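Long-range contacts in CBS domain containing membrane protein (Sphaerobacter thermophilus, PDB 4ESY), which is of unknown function but carries a C-terminal pair of CBS motifs, the part crystallised, which in related proteins often binds adenosyl nucleotides: residues B[74-80]-B[98-102]; B[61-65]-B[110-114]. One frame throughout, in Å; residues are numbered along the deposited sequence.

Interaction 1 of 2, residues B[74-80]-B[98-102]; sequences SIPFWIY and LFETG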
loop_
_atom_site.group_PDB
_atom_site.type_symbol
_atom_site.label_atom_id
_atom_site.label_comp_id
_atom_site.label_asym_id
_atom_site.label_seq_id
_atom_site.Cartn_x
_atom_site.Cartn_y
_atom_site.Cartn_z
ATOM N N SER B 74 -12.658 17.360 -1.134
ATOM C CA SER B 74 -12.373 17.830 -2.492
ATOM C C SER B 74 -10.955 18.322 -2.705
ATOM O O SER B 74 -10.731 19.192 -3.541
ATOM C CB SER B 74 -13.361 18.927 -2.925
ATOM O OG SER B 74 -14.678 18.447 -2.836
ATOM N N ILE B 75 -9.998 17.754 -1.968
ATOM C CA ILE B 75 -8.591 18.087 -2.160
ATOM C C ILE B 75 -7.857 16.804 -2.563
ATOM O O ILE B 75 -7.948 15.784 -1.873
ATOM C CB ILE B 75 -7.937 18.547 -0.825
ATOM C CG1 ILE B 75 -8.660 19.757 -0.235
ATOM C CG2 ILE B 75 -6.465 18.854 -1.001
ATOM C CD1 ILE B 75 -8.266 19.995 1.245
ATOM N N PRO B 76 -7.106 16.857 -3.673
ATOM C CA PRO B 76 -6.320 15.685 -4.035
ATOM C C PRO B 76 -5.022 15.719 -3.196
ATOM O O PRO B 76 -4.258 16.691 -3.241
ATOM C CB PRO B 76 -6.016 15.924 -5.525
ATOM C CG PRO B 76 -5.925 17.434 -5.639
ATOM C CD PRO B 76 -6.803 18.024 -4.528
ATOM N N PHE B 77 -4.764 14.666 -2.441
ATOM C CA PHE B 77 -3.553 14.641 -1.604
ATOM C C PHE B 77 -2.280 14.962 -2.419
ATOM O O PHE B 77 -1.314 15.534 -1.902
ATOM C CB PHE B 77 -3.435 13.301 -0.887
ATOM C CG PHE B 77 -2.219 13.191 0.004
ATOM C CD1 PHE B 77 -2.306 13.491 1.367
ATOM C CD2 PHE B 77 -1.006 12.809 -0.512
ATOM C CE1 PHE B 77 -1.174 13.383 2.200
ATOM C CE2 PHE B 77 0.142 12.708 0.325
ATOM C CZ PHE B 77 0.040 13.003 1.673
ATOM N N TRP B 78 -2.301 14.656 -3.712
ATOM C CA TRP B 78 -1.085 14.822 -4.528
ATOM C C TRP B 78 -0.618 16.271 -4.595
ATOM O O TRP B 78 0.552 16.530 -4.846
ATOM C CB TRP B 78 -1.291 14.287 -5.968
ATOM C CG TRP B 78 -0.043 13.660 -6.510
ATOM C CD1 TRP B 78 0.811 12.828 -5.835
ATOM C CD2 TRP B 78 0.542 13.875 -7.808
ATOM N NE1 TRP B 78 1.867 12.476 -6.656
ATOM C CE2 TRP B 78 1.723 13.105 -7.869
ATOM C CE3 TRP B 78 0.168 14.627 -8.929
ATOM C CZ2 TRP B 78 2.554 13.077 -9.007
ATOM C CZ3 TRP B 78 0.979 14.592 -10.067
ATOM C CH2 TRP B 78 2.155 13.813 -10.098
ATOM N N ILE B 79 -1.538 17.207 -4.364
ATOM C CA ILE B 79 -1.180 18.610 -4.353
ATOM C C ILE B 79 -0.036 18.920 -3.369
ATOM O O ILE B 79 0.790 19.818 -3.614
ATOM C CB ILE B 79 -2.400 19.496 -4.074
ATOM C CG1 ILE B 79 -2.084 20.893 -4.504
ATOM C CG2 ILE B 79 -2.828 19.477 -2.571
ATOM C CD1 ILE B 79 -3.282 21.743 -4.542
ATOM N N TYR B 80 0.041 18.152 -2.286
ATOM C CA TYR B 80 1.114 18.348 -1.292
ATOM C C TYR B 80 2.443 17.706 -1.716
ATOM O O TYR B 80 3.497 18.030 -1.167
ATOM C CB TYR B 80 0.675 17.850 0.115
ATOM C CG TYR B 80 -0.511 18.635 0.645
ATOM C CD1 TYR B 80 -0.339 19.919 1.169
ATOM C CD2 TYR B 80 -1.798 18.102 0.628
ATOM C CE1 TYR B 80 -1.412 20.651 1.622
ATOM C CE2 TYR B 80 -2.884 18.834 1.087
ATOM C CZ TYR B 80 -2.684 20.092 1.587
ATOM O OH TYR B 80 -3.752 20.824 2.031
ATOM N N LEU B 98 -7.204 25.294 -3.513
ATOM C CA LEU B 98 -7.037 23.995 -2.881
ATOM C C LEU B 98 -6.199 24.095 -1.608
ATOM O O LEU B 98 -6.577 23.560 -0.568
ATOM C CB LEU B 98 -6.417 23.001 -3.871
ATOM C CG LEU B 98 -7.324 22.671 -5.054
ATOM C CD1 LEU B 98 -6.631 21.664 -5.985
ATOM C CD2 LEU B 98 -8.680 22.143 -4.553
ATOM N N PHE B 99 -5.058 24.758 -1.688
ATOM C CA PHE B 99 -4.245 24.992 -0.492
ATOM C C PHE B 99 -5.002 25.734 0.620
ATOM O O PHE B 99 -4.860 25.387 1.805
ATOM C CB PHE B 99 -2.943 25.724 -0.818
ATOM C CG PHE B 99 -1.912 24.857 -1.480
ATOM C CD1 PHE B 99 -1.574 23.619 -0.945
ATOM C CD2 PHE B 99 -1.295 25.271 -2.665
ATOM C CE1 PHE B 99 -0.606 22.805 -1.568
ATOM C CE2 PHE B 99 -0.329 24.471 -3.300
ATOM C CZ PHE B 99 0.018 23.240 -2.753
ATOM N N GLU B 100 -5.776 26.746 0.232
ATOM C CA GLU B 100 -6.579 27.527 1.173
ATOM C C GLU B 100 -7.544 26.589 1.925
ATOM O O GLU B 100 -7.663 26.627 3.148
ATOM C CB GLU B 100 -7.366 28.625 0.426
ATOM C CG GLU B 100 -6.511 29.701 -0.241
ATOM C CD GLU B 100 -7.291 30.609 -1.235
ATOM O OE1 GLU B 100 -6.652 31.442 -1.924
ATOM O OE2 GLU B 100 -8.536 30.494 -1.336
ATOM N N THR B 101 -8.222 25.737 1.172
ATOM C CA THR B 101 -9.154 24.778 1.733
ATOM C C THR B 101 -8.451 23.823 2.703
ATOM O O THR B 101 -8.995 23.502 3.753
ATOM C CB THR B 101 -9.862 23.988 0.615
ATOM O OG1 THR B 101 -10.677 24.896 -0.149
ATOM C CG2 THR B 101 -10.777 22.904 1.219
ATOM N N GLY B 102 -7.232 23.401 2.371
ATOM C CA GLY B 102 -6.513 22.462 3.208
ATOM C C GLY B 102 -6.111 23.078 4.538
ATOM O O GLY B 102 -5.988 22.369 5.512
HETATM O O HOH W 1 -3.091 23.581 2.452
#
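I79 pushes its CD1 methyl between L98 and F99. CD1 is 3.4 Å from CB of L98, tighter than usual for carbons. The same methyl sits over one face of the F99 ring, 4.1 Å from its centroid and 12° off the normal, a CH-pi contact. CG1 of I79 lies anti to the backbone N (chi1 -162°), which brings it to 3.6 Å from CZ of F99. The edge of F99 is turned toward the face of Y80, an offset edge-to-face pair with centroids 5.7 Å apart and planes at 65°. In this tandem CBS fold the contact docks the last turn of helix 92-102 onto the loop that follows strand 61-64. Y80 leans on A41 of helix 37-46. Y80 OH lies 3.4 Å from CA of G102, where a beta carbon would clash; CD1 of I75 is 3.6 Å from that CA. With an alanine in place of F99, a gap would probably open under I79 and the Y80 ring would lose its edge partner. The rim at partly exposed Y80 and F99 is looser. No direct hydrogen bond joins the two segments. One water bridges them, 2.9 Å from Y80 OH and donating to F99 O.

Interaction 2 of 2, residues B[61-65]-B[110-114]; sequences LVGII and VMTQP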
loop_
_atom_site.group_PDB
_atom_site.type_symbol
_atom_site.label_atom_id
_atom_site.label_comp_id
_atom_site.label_asym_id
_atom_site.label_seq_id
_atom_site.Cartn_x
_atom_site.Cartn_y
_atom_site.Cartn_z
ATOM N N LEU B 61 -7.759 7.347 20.816
ATOM C CA LEU B 61 -8.112 7.151 19.397
ATOM C C LEU B 61 -9.524 7.685 19.127
ATOM O O LEU B 61 -10.434 7.353 19.841
ATOM C CB LEU B 61 -8.114 5.654 19.083
ATOM C CG LEU B 61 -8.412 5.259 17.655
ATOM C CD1 LEU B 61 -7.289 5.743 16.751
ATOM C CD2 LEU B 61 -8.551 3.738 17.573
ATOM N N VAL B 62 -9.712 8.472 18.082
ATOM C CA VAL B 62 -11.040 8.899 17.716
ATOM C C VAL B 62 -11.340 8.588 16.227
ATOM O O VAL B 62 -12.474 8.661 15.801
ATOM C CB VAL B 62 -11.316 10.425 17.984
ATOM C CG1 VAL B 62 -11.392 10.718 19.487
ATOM C CG2 VAL B 62 -10.299 11.332 17.239
ATOM N N GLY B 63 -10.327 8.209 15.454
ATOM C CA GLY B 63 -10.569 7.976 14.048
ATOM C C GLY B 63 -9.295 7.532 13.363
ATOM O O GLY B 63 -8.265 7.343 14.019
ATOM N N ILE B 64 -9.415 7.318 12.064
ATOM C CA ILE B 64 -8.319 6.955 11.171
ATOM C C ILE B 64 -8.370 7.892 9.971
ATOM O O ILE B 64 -9.452 8.239 9.501
ATOM C CB ILE B 64 -8.532 5.585 10.610
ATOM C CG1 ILE B 64 -8.778 4.616 11.750
ATOM C CG2 ILE B 64 -7.305 5.152 9.768
ATOM C CD1 ILE B 64 -7.550 4.423 12.594
ATOM N N ILE B 65 -7.218 8.300 9.466
ATOM C CA ILE B 65 -7.236 9.159 8.281
ATOM C C ILE B 65 -6.172 8.634 7.320
ATOM O O ILE B 65 -5.104 8.175 7.761
ATOM C CB ILE B 65 -6.984 10.650 8.696
ATOM C CG1 ILE B 65 -7.187 11.645 7.531
ATOM C CG2 ILE B 65 -5.605 10.822 9.319
ATOM C CD1 ILE B 65 -7.067 13.171 8.006
ATOM N N VAL B 110 -12.571 14.879 7.779
ATOM C CA VAL B 110 -12.500 13.795 6.812
ATOM C C VAL B 110 -12.197 12.385 7.371
ATOM O O VAL B 110 -12.272 11.419 6.632
ATOM C CB VAL B 110 -11.496 14.124 5.648
ATOM C CG1 VAL B 110 -11.899 15.450 4.918
ATOM C CG2 VAL B 110 -10.066 14.192 6.165
HETATM N N MSE B 111 -11.824 12.254 8.642
HETATM C CA MSE B 111 -11.429 10.938 9.138
HETATM C C MSE B 111 -12.583 9.913 9.126
HETATM O O MSE B 111 -13.784 10.255 9.059
HETATM C CB MSE B 111 -10.834 11.047 10.540
HETATM C CG MSE B 111 -11.924 11.408 11.514
HETATM SE SE MSE B 111 -11.293 11.721 13.302
HETATM C CE MSE B 111 -13.045 11.670 14.187
ATOM N N THR B 112 -12.232 8.640 9.182
ATOM C CA THR B 112 -13.272 7.627 9.328
ATOM C C THR B 112 -13.225 6.978 10.719
ATOM O O THR B 112 -12.210 7.043 11.422
ATOM C CB THR B 112 -13.182 6.544 8.235
ATOM O OG1 THR B 112 -11.893 5.938 8.280
ATOM C CG2 THR B 112 -13.374 7.141 6.847
ATOM N N GLN B 113 -14.339 6.360 11.082
ATOM C CA GLN B 113 -14.449 5.552 12.274
ATOM C C GLN B 113 -14.012 4.140 11.958
ATOM O O GLN B 113 -14.385 3.582 10.924
ATOM C CB GLN B 113 -15.899 5.564 12.746
ATOM C CG GLN B 113 -16.255 6.905 13.273
ATOM C CD GLN B 113 -15.176 7.384 14.212
ATOM O OE1 GLN B 113 -14.915 6.750 15.237
ATOM N NE2 GLN B 113 -14.526 8.481 13.866
ATOM N N PRO B 114 -13.204 3.552 12.842
ATOM C CA PRO B 114 -12.807 2.152 12.609
ATOM C C PRO B 114 -13.914 1.215 13.100
ATOM O O PRO B 114 -14.425 1.386 14.210
ATOM C CB PRO B 114 -11.555 1.995 13.474
ATOM C CG PRO B 114 -11.802 2.972 14.651
ATOM C CD PRO B 114 -12.620 4.124 14.071
HETATM O O HOH W 2 -9.874 6.383 6.953
#
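The side-chain amide of Q113 meets V62 in its own plane. NE2 donates to the backbone O of V62 at 2.8 Å, with that oxygen only 6° out of the amide plane. The donor in turn lies in the carbonyl plane of V62. V62 O sits at the end of the amide, near both its heteroatoms: OE1 of Q113 is 3.2 Å from V62 O and not bonded to it. Q113 was modelled in two conformers, so the NE2 bond is tentative. The contact joins the two halves of a tandem CBS pair, often called a Bateman module. Strand 61-64 belongs to the first CBS motif and residues 110-114 to the second. I64 and T112 form a single antiparallel bridge, a hydrogen-bonded pair. I64 N is 2.9 Å from T112 O, and T112 N is 2.8 Å from I64 O. The strand carries a classic beta bulge, where V62 and G63 both face V54 of strand 53-55.

Selenomethionine M111 runs along the bulge. Its CG stands between the backbone N and the carbonyl carbon (chi1 70°), and the chain is extended beyond it. This lays SE 3.9 Å from CA of G63. A beta carbon on G63 would collide with SE. CE goes further, to 3.5 Å from V62 O. M111, V62 and I65 all touch V54 as well. Elsewhere, P114 packs CB against CG1 of I64 at 4.2 Å. L61, I64 and P114 share P140 of strand 138-143, which ties this patch to the sheet of the second half. At the start of 110-114, CD1 of I65 meets CG2 of V110 at 3.7 Å.

In the fold
Interaction 1 falls within the chain between the two segments of interaction 2. Their centres are about 19 Å apart. Their nearest atoms are about 6 Å apart and do not touch. Helix 37-46 is common ground: I75 of interaction 1 and I65 and V110 of interaction 2 all touch L37, while F77 and I65 both reach M44. Interaction 2 lies nearer the middle of the chain, about 10 Å from its centre, against about 19 Å for interaction 1. The second chain of the assembly packs on S74, P76 and W78 but not on 61-65 or 110-114. A bound ethanediol, probably from the crystallisation liquor, lies about 4 Å from the S74 side chain.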